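PDB 2YEQ: alkaline phosphatase D from Bacillus subtilis, which hydrolyses phosphate esters, acting as a secreted phosphodiesterase and alkaline phosphatase with an active site that contains iron and calcium. Local coordinates for residues Y355-Q358 with R359-I363; A421-D424 with Q425-E429. All coordinates share one frame; numbering follows the deposited sequence.

Interaction 1 of 2, residues Y355-Q358 with R359-I363; sequences YPAQ and RERVI. With PE5 (3,6,9,12,15,18,21,24-octaoxahexacosan-1-ol), chain E.
Two hydrogen bonds meet at the carbonyl oxygen of Pro-356. Glu-360 N gives the helical one, 2.9 Å from Pro-356 O, and water 1 donates the other, at 2.7 Å from Pro-356 O. The same water accepts from NE of Arg-359, so it ties that side chain back to the first turn of the helix. Arg-359 has CG anti to its own nitrogen (chi1 -168°) and bends at chi3, which brings its guanidinium edge beside the bound polyether, NH2 lying 2.9 Å from PE5 O1; NH1 salt-bridges Asp-353 and also bonds Phe-334 O. Proline suits the first turn, where a residue's own N-H is not needed for an i to i-4 bond. Just before it, Tyr-355 stands at the N-cap, and its carbonyl takes Arg-359 N at 3.1 Å from Tyr-355 O.

On another side of the helix, Arg-361 folds back at chi3 (-76°) to lay one guanidinium face over the backbone, NH2 coming 3.5 Å from Gln-358 CA. Its plane stands 53° from the Gln-358 amide; Arg-361 NE salt-bridges Glu-311, which Gln-358 NE2 also bonds, while NH1 and NH2 reach Pro-301 O and Arg-303 O, and Gln-358 OE1 receives Leu-305 N and Leu-306 N. A leucine in place of Arg-361 would probably cost Glu-311 this salt bridge and the two carbonyls these donors, with only Gln-358 of this pair still reaching Glu-311. Helix 356-368 thus starts against the 301-306 loop and helix 308-320, and is followed in the chain by strand 374-378, parallel neighbour of strand 325-329.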
loop_
_atom_site.group_PDB
_atom_site.type_symbol
_atom_site.label_atom_id
_atom_site.label_comp_id
_atom_site.label_asym_id
_atom_site.label_seq_id
_atom_site.Cartn_x
_atom_site.Cartn_y
_atom_site.Cartn_z
ATOM N N TYR A 355 6.515 15.841 10.381
ATOM C CA TYR A 355 6.380 16.865 9.373
ATOM C C TYR A 355 5.157 17.741 9.708
ATOM O O TYR A 355 4.271 17.908 8.876
ATOM C CB TYR A 355 6.241 16.249 7.972
ATOM C CG TYR A 355 7.462 15.407 7.554
ATOM C CD1 TYR A 355 7.699 14.164 8.129
ATOM C CD2 TYR A 355 8.395 15.899 6.625
ATOM C CE1 TYR A 355 8.812 13.405 7.788
ATOM C CE2 TYR A 355 9.507 15.124 6.242
ATOM C CZ TYR A 355 9.717 13.886 6.848
ATOM O OH TYR A 355 10.801 13.105 6.546
ATOM N N PRO A 356 5.132 18.325 10.906
ATOM C CA PRO A 356 3.917 19.037 11.392
ATOM C C PRO A 356 3.513 20.249 10.586
ATOM O O PRO A 356 2.318 20.514 10.464
ATOM C CB PRO A 356 4.279 19.414 12.827
ATOM C CG PRO A 356 5.796 19.544 12.798
ATOM C CD PRO A 356 6.241 18.444 11.869
ATOM N N ALA A 357 4.464 20.976 9.999
ATOM C CA ALA A 357 4.099 22.131 9.184
ATOM C C ALA A 357 3.442 21.720 7.888
ATOM O O ALA A 357 2.494 22.353 7.415
ATOM C CB ALA A 357 5.315 23.021 8.888
ATOM N N GLN A 358 3.976 20.678 7.272
ATOM C CA GLN A 358 3.347 20.115 6.090
ATOM C C GLN A 358 1.901 19.714 6.443
ATOM O O GLN A 358 0.984 19.972 5.677
ATOM C CB GLN A 358 4.130 18.887 5.616
ATOM C CG GLN A 358 3.425 18.043 4.587
ATOM C CD GLN A 358 3.376 18.673 3.228
ATOM O OE1 GLN A 358 4.198 18.378 2.365
ATOM N NE2 GLN A 358 2.392 19.527 3.004
ATOM N N ARG A 359 1.717 19.062 7.579
ATOM C CA ARG A 359 0.365 18.628 7.957
ATOM C C ARG A 359 -0.556 19.838 8.166
ATOM O O ARG A 359 -1.707 19.841 7.707
ATOM C CB ARG A 359 0.382 17.750 9.193
ATOM C CG ARG A 359 -0.977 17.074 9.411
ATOM C CD ARG A 359 -0.921 16.067 10.461
ATOM N NE ARG A 359 -0.361 16.602 11.678
ATOM C CZ ARG A 359 0.137 15.882 12.666
ATOM N NH1 ARG A 359 0.134 14.564 12.614
ATOM N NH2 ARG A 359 0.643 16.485 13.735
ATOM N N GLU A 360 -0.031 20.878 8.811
ATOM C CA GLU A 360 -0.768 22.135 9.004
ATOM C C GLU A 360 -1.244 22.743 7.702
ATOM O O GLU A 360 -2.383 23.229 7.626
ATOM C CB GLU A 360 0.088 23.152 9.735
ATOM C CG GLU A 360 0.153 22.959 11.224
ATOM C CD GLU A 360 0.842 24.137 11.920
ATOM O OE1 GLU A 360 0.328 25.276 11.791
ATOM O OE2 GLU A 360 1.893 23.919 12.581
ATOM N N ARG A 361 -0.406 22.720 6.665
ATOM C CA ARG A 361 -0.804 23.279 5.383
ATOM C C ARG A 361 -1.982 22.502 4.788
ATOM O O ARG A 361 -2.913 23.102 4.241
ATOM C CB ARG A 361 0.363 23.334 4.385
ATOM C CG ARG A 361 1.472 24.352 4.768
ATOM C CD ARG A 361 2.474 24.526 3.627
ATOM N NE ARG A 361 3.431 23.409 3.484
ATOM C CZ ARG A 361 4.494 23.178 4.259
ATOM N NH1 ARG A 361 4.750 23.914 5.337
ATOM N NH2 ARG A 361 5.299 22.151 3.972
ATOM N N VAL A 362 -1.948 21.175 4.910
ATOM C CA VAL A 362 -3.037 20.360 4.400
ATOM C C VAL A 362 -4.340 20.616 5.186
ATOM O O VAL A 362 -5.394 20.836 4.595
ATOM C CB VAL A 362 -2.686 18.843 4.424
ATOM C CG1 VAL A 362 -3.915 17.989 4.017
ATOM C CG2 VAL A 362 -1.476 18.548 3.511
ATOM N N ILE A 363 -4.256 20.601 6.507
ATOM C CA ILE A 363 -5.423 20.832 7.338
ATOM C C ILE A 363 -5.984 22.243 7.136
ATOM O O ILE A 363 -7.189 22.407 7.027
ATOM C CB ILE A 363 -5.135 20.536 8.814
ATOM C CG1 ILE A 363 -4.844 19.038 8.989
ATOM C CG2 ILE A 363 -6.341 20.932 9.678
ATOM C CD1 ILE A 363 -4.356 18.648 10.360
HETATM C C48 PE5 E . 0.039 18.790 17.105
HETATM C C50 PE5 E . 1.394 18.834 16.394
HETATM O O1 PE5 E . 1.894 17.507 16.136
HETATM C C1 PE5 E . 3.022 17.074 16.914
HETATM C C2 PE5 E . 4.348 17.216 16.159
HETATM O O2 PE5 E . 5.127 18.383 16.519
HETATM O O HOH W 1 0.685 19.314 12.250
HETATM O O HOH W 2 5.230 21.386 1.173
#

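Interaction 2 of 2, residues A421-D424 with Q425-E429; sequences ADTD and QILKE. With EDO (1,2-ethanediol), chain T.
The side chains of Asp-422 and Ile-426 run alongside each other in the same direction, one turn apart at the start of helix 423-429. The methyl CD1 of Ile-426 comes beside the carboxylate, 3.3 Å from Asp-422 OD2, while the backbone bond from Ile-426 N to Asp-422 O measures 3.0 Å. Thr-423 and Leu-427 repeat the pattern: Thr-423 CG2 meets Leu-427 CD1 at 3.8 Å, and Leu-427 N bonds Thr-423 O at 3.0 Å. With CG beside the backbone nitrogen (chi1 -68°), Leu-427 turns back over the preceding turn, and its CG sits 3.2 Å from Thr-423 O. The third bond of the series joins Lys-428 N to Asp-424 O at 2.9 Å.

Asp-422 has CG between N and the carbonyl carbon (chi1 60°), a short acidic side chain that flanks the isoleucine and still has an oxygen to spend elsewhere. The polar ends find their partners farther out: Asp-422 OD2 accepts from the backbone N-H of Glu-503, tying the helix start to the C-terminal part of the chain, Thr-423 bonds Arg-420 N through OG1 while its CG2 packs, and Asp-424 OD1 forms a salt bridge with Lys-419. An acid such as Asp-424 in the first turn would also be expected to interact favourably with the helix dipole. Water 3 bridges Ala-421 O and Gln-425 N, at 2.8 Å from Gln-425 N, supplying an acceptor for a first-turn N-H.

The apolar side of this short helix faces the protein, Ile-426 resting on Phe-339, Thr-423 on Phe-436 and Leu-427 on Ile-433, and the last two contacts seat it against strand 433-437, an outermost strand of the seven-stranded mixed sheet and the last of its strands along the chain, shortly after the helix.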
loop_
_atom_site.group_PDB
_atom_site.type_symbol
_atom_site.label_atom_id
_atom_site.label_comp_id
_atom_site.label_asym_id
_atom_site.label_seq_id
_atom_site.Cartn_x
_atom_site.Cartn_y
_atom_site.Cartn_z
ATOM N N ALA A 421 1.557 -3.655 25.238
ATOM C CA ALA A 421 1.902 -3.051 26.527
ATOM C C ALA A 421 1.636 -1.540 26.595
ATOM O O ALA A 421 1.352 -1.026 27.657
ATOM C CB ALA A 421 3.353 -3.349 26.854
ATOM N N ASP A 422 1.695 -0.832 25.473
ATOM C CA ASP A 422 1.567 0.624 25.483
ATOM C C ASP A 422 0.209 1.097 24.975
ATOM O O ASP A 422 -0.058 2.293 24.903
ATOM C CB ASP A 422 2.704 1.275 24.664
ATOM C CG ASP A 422 2.716 0.840 23.202
ATOM O OD1 ASP A 422 1.943 -0.066 22.821
ATOM O OD2 ASP A 422 3.502 1.414 22.423
ATOM N N THR A 423 -0.674 0.165 24.637
ATOM C CA THR A 423 -1.971 0.539 24.076
ATOM C C THR A 423 -2.797 1.475 24.954
ATOM O O THR A 423 -3.291 2.507 24.478
ATOM C CB THR A 423 -2.816 -0.709 23.746
ATOM O OG1 THR A 423 -2.084 -1.550 22.855
ATOM C CG2 THR A 423 -4.144 -0.306 23.100
ATOM N N ASP A 424 -2.965 1.125 26.228
ATOM C CA ASP A 424 -3.779 1.969 27.129
ATOM C C ASP A 424 -3.185 3.358 27.278
ATOM O O ASP A 424 -3.917 4.344 27.195
ATOM C CB ASP A 424 -3.941 1.308 28.499
ATOM C CG ASP A 424 -4.842 0.080 28.450
ATOM O OD1 ASP A 424 -5.733 -0.001 27.563
ATOM O OD2 ASP A 424 -4.643 -0.816 29.292
ATOM N N GLN A 425 -1.861 3.442 27.427
ATOM C CA GLN A 425 -1.171 4.738 27.528
ATOM C C GLN A 425 -1.400 5.614 26.311
ATOM O O GLN A 425 -1.756 6.797 26.421
ATOM C CB GLN A 425 0.334 4.512 27.730
ATOM C CG GLN A 425 1.186 5.787 27.745
ATOM C CD GLN A 425 2.623 5.505 27.364
ATOM O OE1 GLN A 425 3.160 6.109 26.431
ATOM N NE2 GLN A 425 3.254 4.568 28.075
ATOM N N ILE A 426 -1.194 5.045 25.130
ATOM C CA ILE A 426 -1.302 5.827 23.914
ATOM C C ILE A 426 -2.728 6.315 23.724
ATOM O O ILE A 426 -2.974 7.465 23.315
ATOM C CB ILE A 426 -0.820 5.004 22.668
ATOM C CG1 ILE A 426 0.699 4.758 22.742
ATOM C CG2 ILE A 426 -1.179 5.729 21.374
ATOM C CD1 ILE A 426 1.179 3.673 21.770
ATOM N N LEU A 427 -3.690 5.441 24.000
ATOM C CA LEU A 427 -5.108 5.822 23.837
ATOM C C LEU A 427 -5.493 6.930 24.823
ATOM O O LEU A 427 -6.183 7.875 24.458
ATOM C CB LEU A 427 -6.023 4.603 24.021
ATOM C CG LEU A 427 -5.957 3.493 22.961
ATOM C CD1 LEU A 427 -6.906 2.359 23.314
ATOM C CD2 LEU A 427 -6.276 4.016 21.608
ATOM N N LYS A 428 -5.028 6.805 26.060
ATOM C CA LYS A 428 -5.233 7.830 27.086
ATOM C C LYS A 428 -4.707 9.178 26.607
ATOM O O LYS A 428 -5.388 10.194 26.708
ATOM C CB LYS A 428 -4.518 7.434 28.386
ATOM C CG LYS A 428 -5.282 7.709 29.671
ATOM C CD LYS A 428 -4.441 7.268 30.901
ATOM C CE LYS A 428 -5.293 6.706 32.042
ATOM N NZ LYS A 428 -4.765 7.081 33.399
ATOM N N GLU A 429 -3.496 9.179 26.052
ATOM C CA GLU A 429 -2.812 10.413 25.702
ATOM C C GLU A 429 -3.351 10.999 24.409
ATOM O O GLU A 429 -3.172 12.191 24.125
ATOM C CB GLU A 429 -1.299 10.144 25.614
ATOM C CG GLU A 429 -0.444 11.373 25.475
ATOM C CD GLU A 429 -0.656 12.387 26.597
ATOM O OE1 GLU A 429 -0.635 11.970 27.773
ATOM O OE2 GLU A 429 -0.834 13.587 26.270
HETATM C C1 EDO T . -3.755 15.263 25.023
HETATM O O1 EDO T . -4.110 14.413 26.123
HETATM C C2 EDO T . -4.983 15.761 24.266
HETATM O O2 EDO T . -4.573 16.484 23.096
HETATM O O HOH W 3 -0.357 1.200 28.299
#

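Interactions 1 and 2 follow one another along the chain, both in its PhoD-like phosphatase part, with centres 25 Å apart and nearest atoms about 12 Å apart, so they do not touch. Each is the opening of a separate helix joined to the same seven-stranded mixed sheet. Helix 356-368 lies in the chain between strands 325-329 and 374-378, adjacent and parallel in that sheet, as the helix of a beta-alpha-beta connection; helix 423-429 comes after strands 384-390 and 400-406 and before edge strand 433-437. Just after strand 374-378 the chain supplies Asp-380 to calcium and His-382 to iron, whereas neither helix start contributes a metal ligand.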